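Local coordinates for probable glutaredoxin ssr2061 (Synechocystis sp., PDB 4MJE), which probably reduces glutathione-containing and other low-molecular-weight disulfides, as well as protein disulfides, with electrons supplied through glutathione, glutathione reductase and NADPH, at residues 20-25 and 31-36; 56-61 and 66-71; 85-90 and 94-99. The protein carries 1 engineered substitution. All blocks are in the same frame, centred on the assembly; numbering follows the deposited sequence.

Contacts 1 and 2 meet on one mixed sheet, whose neighbouring strands 18-22 and 70-73 they cover with helices 27-39 and 52-61; contact 3 joins the two C-terminal helices, 81-89 and 93-97, to each other and takes in no strand. Contact 1 is fully buried and wholly aliphatic across its interface. Contact 2 is mixed, with a methionine core that grades into an arginine-glutamate salt bridge nearer the solvent. Contact 3 is a thin surface contact of two leucine methyls, a water and two aspartates that share a lysine. Tyr-21 ties contact 1 to contact 2, and Tyr-85 bonds to the helix of contact 1, while contacts 2 and 3 do not touch.

Contact 1: residues 20-25 and 31-36; sequences IYTWST and RALALL
The amide N of Leu-36 bonds to O of Ala-32 at 3.1 Å, and this turn of helix brings both side chains round to face Ile-20 on the strand. No polar bond crosses between 20-25 and 31-36; the interface is built from methyl groups, as suits buried aliphatic residues. The CG1 of Ile-20 is trans to the backbone N (chi1 -177°) and the chain stays extended, so CD1 is carried to the helix, where it rests 3.7 Å from CB of Ala-32. Alanine suits this position, since a larger side chain would meet CD1 of Ile-20. The other branch, CG2, turns to the flank and meets Leu-33 CD2 at 3.9 Å, while Leu-36 sets CD1 beside both branches, 4.1 Å from Ile-20 CD1. Trimming Ile-20 to an alanine would probably open a gap and leave Leu-33 CD2 and Leu-36 CD1 without the methyls they pack on from the strand. Farther along the strand, Thr-22 presents CG2 to Leu-33 CD1 at 4.2 Å. Its hydroxyl OG1 is hydrogen-bonded to Glu-45 on the next strand, so a buried polar atom is satisfied while the methyl serves the core; beta-branched residues such as these also suit a strand. The local axes run roughly antiparallel, at 147°, and 10.1 Å apart. Strand 18-22, helix 27-39 and parallel strand 44-47 form the beta-alpha-beta unit of the thioredoxin fold, and Thr-22 also touches the CxxC motif (Cys-26, Cys-29), probably the redox pair, whose disulfide is absent here.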
ATOM      1  N   ILE A  20       3.022  -0.356  -2.578  1.00  2.88           N
ATOM      2  CA  ILE A  20       2.522   0.373  -3.737  1.00  2.57           C
ATOM      3  C   ILE A  20       3.557   0.371  -4.850  1.00  3.31           C
ATOM      4  O   ILE A  20       4.720   0.711  -4.619  1.00  3.42           O
ATOM      5  CB  ILE A  20       2.111   1.829  -3.374  1.00  2.73           C
ATOM      6  CG1 ILE A  20       1.523   2.526  -4.603  1.00  2.77           C
ATOM      7  CG2 ILE A  20       3.267   2.635  -2.761  1.00  3.74           C
ATOM      8  CD1 ILE A  20       0.885   3.850  -4.325  1.00  4.66           C
ATOM      9  N   TYR A  21       3.130  -0.080  -6.034  1.00  3.54           N
ATOM     10  CA  TYR A  21       3.941  -0.047  -7.239  1.00  3.33           C
ATOM     11  C   TYR A  21       3.678   1.259  -7.993  1.00  3.47           C
ATOM     12  O   TYR A  21       2.523   1.657  -8.193  1.00  3.78           O
ATOM     13  CB  TYR A  21       3.622  -1.206  -8.190  1.00  4.38           C
ATOM     14  CG  TYR A  21       3.806  -2.618  -7.686  1.00  3.57           C
ATOM     15  CD1 TYR A  21       4.825  -3.428  -8.174  1.00  4.62           C
ATOM     16  CD2 TYR A  21       2.895  -3.189  -6.800  1.00  4.47           C
ATOM     17  CE1 TYR A  21       4.950  -4.749  -7.757  1.00  4.25           C
ATOM     18  CE2 TYR A  21       3.021  -4.500  -6.386  1.00  4.77           C
ATOM     19  CZ  TYR A  21       4.035  -5.258  -6.867  1.00  4.41           C
ATOM     20  OH  TYR A  21       4.126  -6.572  -6.472  1.00  5.75           O
ATOM     21  N   THR A  22       4.751   1.926  -8.411  1.00  3.77           N
ATOM     22  CA  THR A  22       4.621   3.254  -8.994  1.00  3.15           C
ATOM     23  C   THR A  22       5.599   3.487 -10.141  1.00  3.64           C
ATOM     24  O   THR A  22       6.606   2.794 -10.282  1.00  4.07           O
ATOM     25  CB  THR A  22       4.966   4.343  -7.966  1.00  3.55           C
ATOM     26  OG1 THR A  22       6.339   4.204  -7.620  1.00  4.33           O
ATOM     27  CG2 THR A  22       4.131   4.266  -6.717  1.00  4.43           C
ATOM     28  N   TRP A  23       5.285   4.511 -10.942  1.00  3.71           N
ATOM     29  CA  TRP A  23       6.308   5.314 -11.586  1.00  4.90           C
ATOM     30  C   TRP A  23       6.368   6.627 -10.800  1.00  3.64           C
ATOM     31  O   TRP A  23       5.338   7.185 -10.435  1.00  4.62           O
ATOM     32  CB  TRP A  23       5.992   5.555 -13.073  1.00  3.51           C
ATOM     33  CG  TRP A  23       6.504   4.485 -13.972  1.00  3.00           C
ATOM     34  CD1 TRP A  23       6.871   3.220 -13.609  1.00  3.87           C
ATOM     35  CD2 TRP A  23       6.715   4.580 -15.393  1.00  4.63           C
ATOM     36  NE1 TRP A  23       7.302   2.523 -14.714  1.00  4.39           N
ATOM     37  CE2 TRP A  23       7.218   3.338 -15.818  1.00  4.35           C
ATOM     38  CE3 TRP A  23       6.519   5.594 -16.344  1.00  3.99           C
ATOM     39  CZ2 TRP A  23       7.539   3.080 -17.150  1.00  4.32           C
ATOM     40  CZ3 TRP A  23       6.825   5.327 -17.663  1.00  4.61           C
ATOM     41  CH2 TRP A  23       7.327   4.086 -18.053  1.00  5.46           C
ATOM     42  N   SER A  24       7.580   7.089 -10.521  1.00  3.81           N
ATOM     43  CA  SER A  24       7.807   8.231  -9.639  1.00  4.65           C
ATOM     44  C   SER A  24       7.083   9.480 -10.105  1.00  4.83           C
ATOM     45  O   SER A  24       6.619  10.298  -9.301  1.00  5.05           O
ATOM     46  CB  SER A  24       9.305   8.525  -9.521  1.00  6.82           C
ATOM     47  OG  SER A  24       9.866   8.824 -10.770  1.00  6.07           O
ATOM     48  N   THR A  25       6.982   9.637 -11.423  1.00  4.41           N
ATOM     49  CA  THR A  25       6.460  10.858 -12.034  1.00  4.38           C
ATOM     50  C   THR A  25       5.050  10.691 -12.608  1.00  4.86           C
ATOM     51  O   THR A  25       4.542  11.579 -13.289  1.00  5.77           O
ATOM     52  CB  THR A  25       7.418  11.336 -13.131  1.00  4.36           C
ATOM     53  OG1 THR A  25       7.766  10.217 -13.954  1.00  4.81           O
ATOM     54  CG2 THR A  25       8.690  11.925 -12.520  1.00  4.37           C
ATOM     55  N   ARG A  31      -0.527  11.002  -6.472  1.00  4.46           N
ATOM     56  CA  ARG A  31      -1.694  11.252  -5.637  1.00  5.06           C
ATOM     57  C   ARG A  31      -1.897  10.138  -4.598  1.00  5.75           C
ATOM     58  O   ARG A  31      -2.282  10.395  -3.451  1.00  5.14           O
ATOM     59  CB  ARG A  31      -2.938  11.394  -6.523  1.00  8.37           C
ATOM     60  CG  ARG A  31      -4.193  11.890  -5.830  1.00 14.73           C
ATOM     61  CD  ARG A  31      -5.324  12.123  -6.805  1.00 19.40           C
ATOM     62  NE  ARG A  31      -4.931  13.100  -7.811  1.00 17.88           N
ATOM     63  CZ  ARG A  31      -5.489  13.222  -9.013  1.00 19.09           C
ATOM     64  NH1 ARG A  31      -6.491  12.432  -9.376  1.00 27.45           N
ATOM     65  NH2 ARG A  31      -5.033  14.141  -9.851  1.00 22.79           N
ATOM     66  N   ALA A  32      -1.672   8.888  -4.998  1.00  4.93           N
ATOM     67  CA  ALA A  32      -1.827   7.753  -4.092  1.00  4.98           C
ATOM     68  C   ALA A  32      -0.749   7.822  -3.006  1.00  4.47           C
ATOM     69  O   ALA A  32      -1.006   7.592  -1.827  1.00  4.64           O
ATOM     70  CB  ALA A  32      -1.735   6.459  -4.873  1.00  3.83           C
ATOM     71  N   LEU A  33       0.478   8.147  -3.398  1.00  4.06           N
ATOM     72  CA  LEU A  33       1.565   8.310  -2.437  1.00  3.54           C
ATOM     73  C   LEU A  33       1.250   9.400  -1.428  1.00  5.11           C
ATOM     74  O   LEU A  33       1.525   9.235  -0.241  1.00  4.79           O
ATOM     75  CB  LEU A  33       2.865   8.637  -3.152  1.00  4.32           C
ATOM     76  CG  LEU A  33       3.529   7.475  -3.897  1.00  4.79           C
ATOM     77  CD1 LEU A  33       4.624   8.024  -4.826  1.00  6.06           C
ATOM     78  CD2 LEU A  33       4.090   6.424  -2.970  1.00  4.05           C
ATOM     79  N   ALA A  34       0.654  10.494  -1.885  1.00  4.82           N
ATOM     80  CA  ALA A  34       0.296  11.568  -0.982  1.00  5.58           C
ATOM     81  C   ALA A  34      -0.668  11.093   0.083  1.00  6.07           C
ATOM     82  O   ALA A  34      -0.513  11.439   1.246  1.00  6.28           O
ATOM     83  CB  ALA A  34      -0.300  12.717  -1.739  1.00  6.60           C
ATOM     84  N   LEU A  35      -1.656  10.299  -0.299  1.00  5.01           N
ATOM     85  CA  LEU A  35      -2.634   9.811   0.656  1.00  4.66           C
ATOM     86  C   LEU A  35      -1.983   8.900   1.712  1.00  5.99           C
ATOM     87  O   LEU A  35      -2.240   9.031   2.916  1.00  6.38           O
ATOM     88  CB  LEU A  35      -3.758   9.071  -0.062  1.00  6.55           C
ATOM     89  CG  LEU A  35      -4.905   8.591   0.837  1.00  5.89           C
ATOM     90  CD1 LEU A  35      -5.539   9.719   1.667  1.00  9.62           C
ATOM     91  CD2 LEU A  35      -5.952   7.925  -0.002  1.00  7.90           C
ATOM     92  N   LEU A  36      -1.129   7.979   1.273  1.00  3.60           N
ATOM     93  CA  LEU A  36      -0.450   7.076   2.190  1.00  4.31           C
ATOM     94  C   LEU A  36       0.451   7.838   3.151  1.00  3.74           C
ATOM     95  O   LEU A  36       0.504   7.529   4.338  1.00  5.55           O
ATOM     96  CB  LEU A  36       0.335   6.012   1.416  1.00  5.09           C
ATOM     97  CG  LEU A  36      -0.523   5.023   0.618  1.00  6.01           C
ATOM     98  CD1 LEU A  36       0.342   4.154  -0.282  1.00  8.66           C
ATOM     99  CD2 LEU A  36      -1.348   4.153   1.555  1.00  9.47           C
TER

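Contact 2: residues 56-61 and 66-71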
ATOM      1  N   GLU A  56       5.851  -6.723 -15.091  1.00  7.50           N
ATOM      2  CA  GLU A  56       5.244  -8.035 -15.300  1.00  7.28           C
ATOM      3  C   GLU A  56       5.059  -8.788 -13.968  1.00  8.17           C
ATOM      4  O   GLU A  56       4.082  -9.503 -13.790  1.00  8.47           O
ATOM      5  CB  GLU A  56       6.092  -8.848 -16.280  1.00  9.14           C
ATOM      6  CG  GLU A  56       6.228  -8.257 -17.702  1.00 12.47           C
ATOM      7  CD  GLU A  56       4.993  -7.563 -18.199  1.00 26.91           C
ATOM      8  OE1 GLU A  56       3.909  -8.159 -18.096  1.00 36.35           O
ATOM      9  OE2 GLU A  56       5.122  -6.427 -18.696  1.00 34.60           O
ATOM     10  N   ALA A  57       5.980  -8.627 -13.025  1.00  6.64           N
ATOM     11  CA  ALA A  57       5.796  -9.187 -11.688  1.00  6.45           C
ATOM     12  C   ALA A  57       4.577  -8.550 -11.044  1.00  6.09           C
ATOM     13  O   ALA A  57       3.762  -9.251 -10.451  1.00  6.62           O
ATOM     14  CB  ALA A  57       7.037  -8.960 -10.823  1.00  7.17           C
ATOM     15  N   MET A  58       4.455  -7.229 -11.163  1.00  5.69           N
ATOM     16  CA  MET A  58       3.276  -6.536 -10.652  1.00  5.45           C
ATOM     17  C   MET A  58       1.997  -7.088 -11.272  1.00  6.44           C
ATOM     18  O   MET A  58       1.047  -7.414 -10.555  1.00  6.25           O
ATOM     19  CB  MET A  58       3.365  -5.043 -10.968  1.00  6.26           C
ATOM     20  CG  MET A  58       2.229  -4.235 -10.386  1.00  5.10           C
ATOM     21  SD  MET A  58       2.206  -2.552 -11.011  1.00  5.82           S
ATOM     22  CE  MET A  58       1.428  -2.804 -12.610  1.00  6.07           C
ATOM     23  N   ALA A  59       1.969  -7.209 -12.602  1.00  7.35           N
ATOM     24  CA  ALA A  59       0.763  -7.672 -13.296  1.00  7.01           C
ATOM     25  C   ALA A  59       0.369  -9.079 -12.850  1.00  7.43           C
ATOM     26  O   ALA A  59      -0.812  -9.416 -12.783  1.00  8.07           O
ATOM     27  CB  ALA A  59       0.972  -7.632 -14.794  1.00  8.05           C
ATOM     28  N   ALA A  60       1.364  -9.901 -12.548  1.00  8.65           N
ATOM     29  CA  ALA A  60       1.106 -11.269 -12.126  1.00 10.11           C
ATOM     30  C   ALA A  60       0.328 -11.302 -10.800  1.00  8.80           C
ATOM     31  O   ALA A  60      -0.419 -12.245 -10.534  1.00  9.22           O
ATOM     32  CB  ALA A  60       2.415 -12.006 -11.994  1.00 12.53           C
ATOM     33  N   ARG A  61       0.520 -10.287  -9.960  1.00  7.04           N
ATOM     34  CA  ARG A  61      -0.220 -10.160  -8.700  1.00  6.90           C
ATOM     35  C   ARG A  61      -1.482  -9.327  -8.786  1.00  7.08           C
ATOM     36  O   ARG A  61      -2.356  -9.430  -7.927  1.00  9.93           O
ATOM     37  CB  ARG A  61       0.626  -9.457  -7.648  1.00  8.86           C
ATOM     38  CG  ARG A  61       1.653 -10.267  -6.963  1.00  9.70           C
ATOM     39  CD  ARG A  61       2.389  -9.368  -5.986  1.00 13.31           C
ATOM     40  NE  ARG A  61       1.804  -9.298  -4.650  1.00  8.15           N
ATOM     41  CZ  ARG A  61       2.136  -8.386  -3.738  1.00  6.67           C
ATOM     42  NH1 ARG A  61       2.991  -7.416  -4.043  1.00  5.88           N
ATOM     43  NH2 ARG A  61       1.629  -8.431  -2.523  1.00  7.16           N
ATOM     44  N   ARG A  66      -1.520  -3.691 -15.711  1.00  7.38           N
ATOM     45  CA  ARG A  66      -0.253  -2.970 -15.805  1.00  6.92           C
ATOM     46  C   ARG A  66      -0.441  -1.476 -15.588  1.00  6.73           C
ATOM     47  O   ARG A  66       0.524  -0.711 -15.660  1.00  7.27           O
ATOM     48  CB  ARG A  66       0.402  -3.226 -17.156  1.00  8.62           C
ATOM     49  CG  ARG A  66       0.839  -4.663 -17.328  1.00 11.16           C
ATOM     50  CD  ARG A  66       1.408  -4.920 -18.693  1.00 13.92           C
ATOM     51  NE  ARG A  66       1.781  -6.324 -18.812  1.00 14.48           N
ATOM     52  CZ  ARG A  66       0.946  -7.300 -19.164  1.00 14.51           C
ATOM     53  NH1 ARG A  66      -0.317  -7.050 -19.484  1.00 16.81           N
ATOM     54  NH2 ARG A  66       1.388  -8.548 -19.214  1.00 19.37           N
ATOM     55  N   SER A  67      -1.674  -1.046 -15.333  1.00  6.78           N
ATOM     56  CA  SER A  67      -1.921   0.355 -14.978  1.00  6.35           C
ATOM     57  C   SER A  67      -1.236   0.656 -13.649  1.00  5.54           C
ATOM     58  O   SER A  67      -0.977  -0.262 -12.856  1.00  6.29           O
ATOM     59  CB  SER A  67      -3.425   0.646 -14.901  1.00  6.94           C
ATOM     60  OG  SER A  67      -4.052  -0.133 -13.888  1.00 10.02           O
ATOM     61  N   LEU A  68      -0.948   1.932 -13.407  1.00  5.34           N
ATOM     62  CA  LEU A  68      -0.284   2.363 -12.181  1.00  5.01           C
ATOM     63  C   LEU A  68      -1.127   3.406 -11.462  1.00  4.76           C
ATOM     64  O   LEU A  68      -1.852   4.168 -12.078  1.00  5.78           O
ATOM     65  CB  LEU A  68       1.074   2.985 -12.511  1.00  4.55           C
ATOM     66  CG  LEU A  68       2.087   2.043 -13.150  1.00  5.65           C
ATOM     67  CD1 LEU A  68       3.287   2.822 -13.638  1.00  6.57           C
ATOM     68  CD2 LEU A  68       2.480   0.961 -12.156  1.00  7.85           C
ATOM     69  N   PRO A  69      -1.046   3.460 -10.137  1.00  4.33           N
ATOM     70  CA  PRO A  69      -0.325   2.550  -9.252  1.00  3.82           C
ATOM     71  C   PRO A  69      -1.106   1.260  -9.021  1.00  3.96           C
ATOM     72  O   PRO A  69      -2.270   1.151  -9.394  1.00  5.03           O
ATOM     73  CB  PRO A  69      -0.258   3.345  -7.940  1.00  4.86           C
ATOM     74  CG  PRO A  69      -1.512   4.113  -7.950  1.00  5.75           C
ATOM     75  CD  PRO A  69      -1.713   4.534  -9.384  1.00  5.76           C
ATOM     76  N   GLN A  70      -0.473   0.297  -8.352  1.00  3.89           N
ATOM     77  CA  GLN A  70      -1.195  -0.860  -7.792  1.00  4.36           C
ATOM     78  C   GLN A  70      -0.819  -0.977  -6.318  1.00  4.09           C
ATOM     79  O   GLN A  70       0.363  -0.917  -5.964  1.00  4.67           O
ATOM     80  CB  GLN A  70      -0.878  -2.170  -8.534  1.00  5.11           C
ATOM     81  CG  GLN A  70      -1.240  -2.152 -10.019  1.00  6.87           C
ATOM     82  CD  GLN A  70      -2.719  -2.045 -10.256  1.00  5.82           C
ATOM     83  OE1 GLN A  70      -3.523  -2.344  -9.368  1.00  7.55           O
ATOM     84  NE2 GLN A  70      -3.100  -1.604 -11.449  1.00  7.77           N
ATOM     85  N   ILE A  71      -1.830  -1.126  -5.480  1.00  4.65           N
ATOM     86  CA  ILE A  71      -1.682  -1.112  -4.039  1.00  5.63           C
ATOM     87  C   ILE A  71      -2.157  -2.419  -3.445  1.00  4.12           C
ATOM     88  O   ILE A  71      -3.185  -2.932  -3.833  1.00  4.50           O
ATOM     89  CB  ILE A  71      -2.504   0.057  -3.444  1.00  8.18           C
ATOM     90  CG1 ILE A  71      -1.966   1.389  -3.973  1.00  9.19           C
ATOM     91  CG2 ILE A  71      -2.483   0.047  -1.921  1.00  6.90           C
ATOM     92  CD1 ILE A  71      -3.006   2.465  -4.061  1.00 11.62           C
TER
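Met-58 fills the tight, buried half of this contact, whereas Glu-56 and Arg-66 close its outer, solvent side. Trans about its first two torsions (chi1 -176°), the methionine reaches straight out from the helix and bends only at the sulfur. SD lies 3.6 Å from Gln-70 CG. It is also 3.7 Å from Leu-68 CD2, and CE turns aside (chi3 80°) to Arg-66 CA. A flexible thioether suits this uneven bed of backbone and side chains. Next to it, within the second segment, Gln-70 NE2 donates to Ser-67 O at 2.9 Å from well above the carbonyl plane, and OE1 of the same amide bonds to His-77, so both ends of the buried glutamine amide are held. On the outer side, Arg-66 grips one carboxylate oxygen side-on: NH2 reaches Glu-56 OE1 at 2.8 Å and NE reaches that same OE1 at 2.9 Å. Both bonds are bent, a weak third bond runs from NE to OE2, and the two planes stand 32° apart. Ala-59 CB lies over one guanidinium face, offset toward its rim, and packs on Arg-66 CG at 3.9 Å. From helix 52-61 the chain returns through cis Pro-69, the cis-proline of thioredoxin folds, into strand 70-73; Leu-68 and Pro-69 touch helix 27-39 at Cys-29, and Met-58 also packs on Tyr-21 of strand 18-22.

Contact 3: residues 85-90 and 94-99; sequences YALDGA and DPLLHS
Asp-94 begins the second segment with its carboxylate near that of Asp-88, a pairing that a shared lysine probably makes tolerable. Their OD2 atoms stand 4.4 Å apart, and both form salt bridges with Lys-39 NZ, whose charge probably offsets theirs. A water completes the link: it donates to Asp-88 OD2 at 2.8 Å and accepts from Asp-94 N at 2.9 Å, so an amide in the first turn of the short helix, where no earlier turn can supply a carbonyl, still has a partner. Asp-88 suits the site because its short chain, with CG trans to the backbone N (chi1 -161°), brings the carboxylate within range of lysine and water together. Pro-95 comes next, and a proline, which has no N-H to give, fits a first helical turn at little cost. Leu-96 then makes the apolar part of the contact. Its CD1 meets CD1 of Leu-87 at 4.0 Å, the two side chains crossing at about a right angle, so they touch through a single methyl each. Leu-97 turns instead to Lys-39 and Val-41 and is buried there. The chain leaves the helix at His-98 with a positive phi. With only 101 Å² buried, the short, weakly bonded helix 93-97 lies lightly against the C-terminal end of helix 81-89. It meets helix 27-39 at the end of the latter, through Lys-39, while helix 81-89 lies along that helix from Arg-31, whose O bonds Tyr-85 OH, to Leu-35, which Asp-88 touches.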
ATOM      1  N   TYR A  85      -8.627   6.090  -2.794  1.00  5.45           N
ATOM      2  CA  TYR A  85      -9.347   7.306  -2.461  1.00  6.05           C
ATOM      3  C   TYR A  85     -10.831   7.018  -2.234  1.00  6.25           C
ATOM      4  O   TYR A  85     -11.454   7.623  -1.352  1.00  6.69           O
ATOM      5  CB  TYR A  85      -9.157   8.392  -3.524  1.00  6.33           C
ATOM      6  CG  TYR A  85      -7.926   9.232  -3.295  1.00  6.32           C
ATOM      7  CD1 TYR A  85      -8.002  10.424  -2.610  1.00  6.73           C
ATOM      8  CD2 TYR A  85      -6.696   8.818  -3.752  1.00  6.17           C
ATOM      9  CE1 TYR A  85      -6.886  11.190  -2.383  1.00  7.70           C
ATOM     10  CE2 TYR A  85      -5.562   9.576  -3.540  1.00  4.61           C
ATOM     11  CZ  TYR A  85      -5.659  10.774  -2.857  1.00  5.83           C
ATOM     12  OH  TYR A  85      -4.554  11.557  -2.632  1.00  6.12           O
ATOM     13  N   ALA A  86     -11.414   6.101  -3.011  1.00  6.28           N
ATOM     14  CA  ALA A  86     -12.813   5.726  -2.818  1.00  6.30           C
ATOM     15  C   ALA A  86     -12.996   5.077  -1.446  1.00  6.57           C
ATOM     16  O   ALA A  86     -13.924   5.404  -0.708  1.00  7.09           O
ATOM     17  CB  ALA A  86     -13.302   4.796  -3.951  1.00  8.20           C
ATOM     18  N   LEU A  87     -12.106   4.167  -1.080  1.00  7.56           N
ATOM     19  CA  LEU A  87     -12.174   3.552   0.239  1.00  7.05           C
ATOM     20  C   LEU A  87     -12.093   4.603   1.336  1.00  6.78           C
ATOM     21  O   LEU A  87     -12.828   4.537   2.313  1.00  7.08           O
ATOM     22  CB  LEU A  87     -11.051   2.528   0.432  1.00  7.15           C
ATOM     23  CG  LEU A  87     -11.199   1.191  -0.281  1.00  8.86           C
ATOM     24  CD1 LEU A  87      -9.885   0.444  -0.286  1.00 10.99           C
ATOM     25  CD2 LEU A  87     -12.281   0.332   0.374  1.00 13.06           C
ATOM     26  N   ASP A  88     -11.189   5.560   1.199  1.00  5.55           N
ATOM     27  CA  ASP A  88     -11.069   6.579   2.232  1.00  6.09           C
ATOM     28  C   ASP A  88     -12.349   7.431   2.323  1.00  6.20           C
ATOM     29  O   ASP A  88     -12.824   7.745   3.411  1.00  7.27           O
ATOM     30  CB  ASP A  88      -9.851   7.466   2.013  1.00  7.79           C
ATOM     31  CG  ASP A  88      -9.431   8.205   3.280  1.00  6.81           C
ATOM     32  OD1 ASP A  88      -8.995   9.372   3.160  1.00  8.62           O
ATOM     33  OD2 ASP A  88      -9.508   7.609   4.387  1.00  8.35           O
ATOM     34  N   GLY A  89     -12.937   7.766   1.181  1.00  6.25           N
ATOM     35  CA  GLY A  89     -14.160   8.551   1.179  1.00  5.33           C
ATOM     36  C   GLY A  89     -15.347   7.837   1.783  1.00  6.01           C
ATOM     37  O   GLY A  89     -16.278   8.469   2.290  1.00  6.52           O
ATOM     38  N   ALA A  90     -15.311   6.512   1.720  1.00  8.35           N
ATOM     39  CA  ALA A  90     -16.356   5.682   2.301  1.00  8.91           C
ATOM     40  C   ALA A  90     -16.113   5.400   3.775  1.00  9.11           C
ATOM     41  O   ALA A  90     -16.953   4.783   4.421  1.00 10.06           O
ATOM     42  CB  ALA A  90     -16.463   4.368   1.543  1.00  9.72           C
ATOM     43  N   ASP A  94      -9.036   3.514   6.728  1.00  7.69           N
ATOM     44  CA  ASP A  94      -8.369   3.419   8.016  1.00  7.66           C
ATOM     45  C   ASP A  94      -8.424   1.999   8.639  1.00  8.62           C
ATOM     46  O   ASP A  94      -7.406   1.484   9.070  1.00  9.68           O
ATOM     47  CB  ASP A  94      -8.894   4.485   8.988  1.00  7.80           C
ATOM     48  CG  ASP A  94      -8.462   5.906   8.608  1.00  7.40           C
ATOM     49  OD1 ASP A  94      -9.157   6.868   9.006  1.00 10.58           O
ATOM     50  OD2 ASP A  94      -7.439   6.062   7.932  1.00  7.53           O
ATOM     51  N   PRO A  95      -9.589   1.335   8.661  1.00  8.92           N
ATOM     52  CA  PRO A  95      -9.594  -0.023   9.231  1.00 11.98           C
ATOM     53  C   PRO A  95      -8.596  -0.992   8.570  1.00 11.43           C
ATOM     54  O   PRO A  95      -8.049  -1.876   9.225  1.00 14.00           O
ATOM     55  CB  PRO A  95     -11.033  -0.507   8.992  1.00 16.89           C
ATOM     56  CG  PRO A  95     -11.837   0.712   8.858  1.00 16.55           C
ATOM     57  CD  PRO A  95     -10.938   1.775   8.272  1.00 11.61           C
ATOM     58  N   LEU A  96      -8.392  -0.831   7.266  1.00 10.11           N
ATOM     59  CA  LEU A  96      -7.503  -1.720   6.521  1.00 11.84           C
ATOM     60  C   LEU A  96      -6.035  -1.493   6.845  1.00 12.44           C
ATOM     61  O   LEU A  96      -5.216  -2.401   6.704  1.00 13.75           O
ATOM     62  CB  LEU A  96      -7.717  -1.552   5.019  1.00 12.52           C
ATOM     63  CG  LEU A  96      -9.081  -2.002   4.489  1.00 19.53           C
ATOM     64  CD1 LEU A  96      -9.215  -1.662   3.019  1.00 22.99           C
ATOM     65  CD2 LEU A  96      -9.317  -3.492   4.708  1.00 23.51           C
ATOM     66  N   LEU A  97      -5.698  -0.275   7.261  1.00 11.88           N
ATOM     67  CA  LEU A  97      -4.312   0.057   7.573  1.00 16.21           C
ATOM     68  C   LEU A  97      -4.058  -0.415   8.972  1.00 16.33           C
ATOM     69  O   LEU A  97      -2.931  -0.344   9.472  1.00 20.21           O
ATOM     70  CB  LEU A  97      -4.081   1.560   7.492  1.00 16.01           C
ATOM     71  CG  LEU A  97      -4.427   2.168   6.141  1.00 14.24           C
ATOM     72  CD1 LEU A  97      -4.392   3.692   6.231  1.00 15.59           C
ATOM     73  CD2 LEU A  97      -3.467   1.655   5.069  1.00 14.72           C
ATOM     74  N   HIS A  98      -5.143  -0.923   9.559  1.00 23.59           N
ATOM     75  CA  HIS A  98      -5.250  -1.386  10.935  1.00 38.74           C
ATOM     76  C   HIS A  98      -5.853  -0.258  11.783  1.00 36.89           C
ATOM     77  O   HIS A  98      -6.568  -0.516  12.748  1.00 42.29           O
ATOM     78  CB  HIS A  98      -3.914  -1.871  11.482  1.00 40.21           C
ATOM     79  CG  HIS A  98      -4.034  -2.577  12.796  1.00 43.83           C
ATOM     80  ND1 HIS A  98      -4.945  -3.590  13.006  1.00 46.22           N
ATOM     81  CD2 HIS A  98      -3.394  -2.391  13.977  1.00 44.58           C
ATOM     82  CE1 HIS A  98      -4.844  -4.015  14.251  1.00 48.80           C
ATOM     83  NE2 HIS A  98      -3.919  -3.301  14.864  1.00 52.28           N
ATOM     84  N   SER A  99      -5.513   0.980  11.418  1.00 39.83           N
ATOM     85  CA  SER A  99      -6.395   2.157  11.563  1.00 36.32           C
ATOM     86  C   SER A  99      -5.719   3.451  11.121  1.00 12.21           C
ATOM     87  O   SER A  99      -4.497   3.537  11.054  1.00 41.67           O
ATOM     88  CB  SER A  99      -7.053   2.320  12.926  1.00 34.32           C
ATOM     89  OG  SER A  99      -7.879   3.471  12.884  1.00 23.39           O
TER
HETATM   90  O   HOH W   1     -10.859   5.651   5.858  1.00  8.00           O